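Local coordinates for fibronectin-binding protein (Streptococcus pyogenes, PDB 5A0L), which probably anchors the bacterium to host tissue as a surface adhesin whose internal thioester mediates covalent binding to a host protein, at residues T127-W132 / K145-E150. Sequence-based numbering, arbitrary orientation.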
# COMPACT_ATOMS: atom_id res chain seq x y z
N THR A 127 4.29 5.37 -1.50
CA THR A 127 3.88 4.13 -2.12
C THR A 127 2.36 4.00 -2.09
O THR A 127 1.73 3.56 -3.06
CB THR A 127 4.54 2.92 -1.43
OG1 THR A 127 5.97 3.11 -1.41
CG2 THR A 127 4.25 1.65 -2.14
N GLN A 128 1.77 4.41 -0.97
CA GLN A 128 0.31 4.37 -0.81
C GLN A 128 -0.37 5.23 -1.87
O GLN A 128 -1.41 4.84 -2.42
CB GLN A 128 -0.04 4.88 0.60
CG GLN A 128 -1.54 4.90 0.89
CD GLN A 128 -2.13 3.52 0.91
OE1 GLN A 128 -2.04 2.80 1.92
NE2 GLN A 128 -2.69 3.10 -0.24
N ASN A 129 0.18 6.40 -2.16
CA ASN A 129 -0.38 7.24 -3.19
C ASN A 129 -0.25 6.60 -4.58
O ASN A 129 -1.19 6.71 -5.39
CB ASN A 129 0.24 8.63 -3.17
CG ASN A 129 -0.45 9.55 -2.20
OD1 ASN A 129 -1.45 10.17 -2.55
ND2 ASN A 129 0.01 9.60 -0.97
N ALA A 130 0.86 5.92 -4.86
CA ALA A 130 1.01 5.25 -6.13
C ALA A 130 0.02 4.11 -6.26
O ALA A 130 -0.51 3.83 -7.36
CB ALA A 130 2.44 4.76 -6.30
N ILE A 131 -0.26 3.41 -5.16
CA ILE A 131 -1.26 2.34 -5.21
C ILE A 131 -2.66 2.91 -5.53
O ILE A 131 -3.38 2.36 -6.37
CB ILE A 131 -1.26 1.49 -3.91
CG1 ILE A 131 0.03 0.64 -3.87
CG2 ILE A 131 -2.51 0.61 -3.79
CD1 ILE A 131 0.20 -0.33 -5.02
N TRP A 132 -3.03 4.01 -4.89
CA TRP A 132 -4.33 4.62 -5.13
C TRP A 132 -4.46 5.15 -6.56
O TRP A 132 -5.59 5.19 -7.09
CB TRP A 132 -4.58 5.71 -4.11
CG TRP A 132 -4.91 5.23 -2.73
CD1 TRP A 132 -5.51 4.07 -2.38
CD2 TRP A 132 -4.71 5.96 -1.52
NE1 TRP A 132 -5.71 4.00 -1.02
CE2 TRP A 132 -5.22 5.15 -0.47
CE3 TRP A 132 -4.14 7.19 -1.21
CZ2 TRP A 132 -5.20 5.58 0.86
CZ3 TRP A 132 -4.11 7.60 0.12
CH2 TRP A 132 -4.63 6.79 1.13
N LYS A 145 3.49 19.97 -6.49
CA LYS A 145 2.98 20.73 -5.34
C LYS A 145 2.56 19.85 -4.18
O LYS A 145 2.13 20.36 -3.16
CB LYS A 145 1.81 21.63 -5.78
CG LYS A 145 2.22 22.80 -6.66
CD LYS A 145 1.03 23.52 -7.24
CE LYS A 145 1.44 24.85 -7.86
NZ LYS A 145 2.51 24.70 -8.90
N MET A 146 2.67 18.53 -4.30
CA MET A 146 2.21 17.66 -3.22
C MET A 146 3.04 17.87 -1.98
O MET A 146 4.27 18.01 -2.04
CB MET A 146 2.20 16.20 -3.65
CG MET A 146 1.05 15.91 -4.60
SD MET A 146 1.05 14.21 -5.19
CE MET A 146 0.48 13.36 -3.75
N TRP A 147 2.34 17.88 -0.85
CA TRP A 147 2.94 18.06 0.49
C TRP A 147 3.58 19.45 0.69
O TRP A 147 4.34 19.65 1.66
CB TRP A 147 3.94 16.92 0.81
CG TRP A 147 3.32 15.58 0.66
CD1 TRP A 147 2.33 15.06 1.41
CD2 TRP A 147 3.64 14.59 -0.33
NE1 TRP A 147 1.99 13.81 0.95
CE2 TRP A 147 2.79 13.50 -0.13
CE3 TRP A 147 4.56 14.54 -1.37
CZ2 TRP A 147 2.86 12.35 -0.90
CZ3 TRP A 147 4.62 13.40 -2.15
CH2 TRP A 147 3.78 12.32 -1.92
N GLU A 148 3.28 20.40 -0.17
CA GLU A 148 3.80 21.74 0.02
C GLU A 148 3.29 22.35 1.34
O GLU A 148 3.98 23.15 1.97
CB GLU A 148 3.46 22.63 -1.16
CG GLU A 148 4.17 23.98 -1.15
CD GLU A 148 5.69 23.95 -1.29
OE1 GLU A 148 6.29 22.92 -1.61
OE2 GLU A 148 6.27 25.04 -1.11
N ARG A 149 2.05 22.03 1.74
CA ARG A 149 1.55 22.54 3.01
C ARG A 149 2.45 22.09 4.16
O ARG A 149 2.84 22.90 5.03
CB ARG A 149 0.11 22.12 3.25
CG ARG A 149 -0.50 22.75 4.49
CD ARG A 149 -1.97 22.38 4.66
NE ARG A 149 -2.82 22.98 3.63
CZ ARG A 149 -4.12 22.74 3.49
NH1 ARG A 149 -4.73 21.90 4.32
NH2 ARG A 149 -4.81 23.31 2.51
N GLU A 150 2.82 20.81 4.15
CA GLU A 150 3.77 20.28 5.13
C GLU A 150 5.14 20.98 5.11
O GLU A 150 5.70 21.22 6.15
CB GLU A 150 3.95 18.78 4.93
CG GLU A 150 2.77 17.94 5.41
CD GLU A 150 1.55 17.88 4.50
OE1 GLU A 150 1.55 18.37 3.34
OE2 GLU A 150 0.57 17.29 4.97
O HOH W 1 -0.57 12.00 0.63
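Asn129 reaches out from helix 120-135 to meet both Met146 and Trp147, and a single water ties the amide to the indole. That water accepts from both sides: Asn129 ND2 gives it one N-H at 2.9 Å, and Trp147 NE1 gives its own at a longer 3.2 Å. ND2 has a second acceptor one helical turn back, the carbonyl oxygen of Leu125, so the two bonds together fix which end of the amide faces the indole.

The direct touches are van der Waals contacts and light ones, with 85 Å² buried in all. Asn129 ND2 comes up to the rim of the six-membered ring, 4.0 Å from Trp147 CZ2 and near the ring plane, while the amide stands almost upright to the indole, at 86°. On the other branch, Asn129 OD1 lies 3.9 Å from Met146 CE. The methionine chain runs extended as far as SD and then bends at chi3 (74°), which brings its methyl to the amide oxygen. Closer to the backbone, Met146 CB sits 3.7 Å above one face of the Trp147 indole, offset toward its rim.

Backbone shape sets up this pair: Lys145 to Glu148 form a type II turn, closed by Glu148 N to Lys145 O at 3.2 Å, and Trp147 is the N-cap residue of helix 148-152. Helix 158-172 backs both side chains, with Leu168 against Met146 and Met164 against Trp147. The arrangement is a water-bridged surface contact between a long helix and a helix-initiating turn, within the helical part of the thioester domain beside its antiparallel beta-barrel.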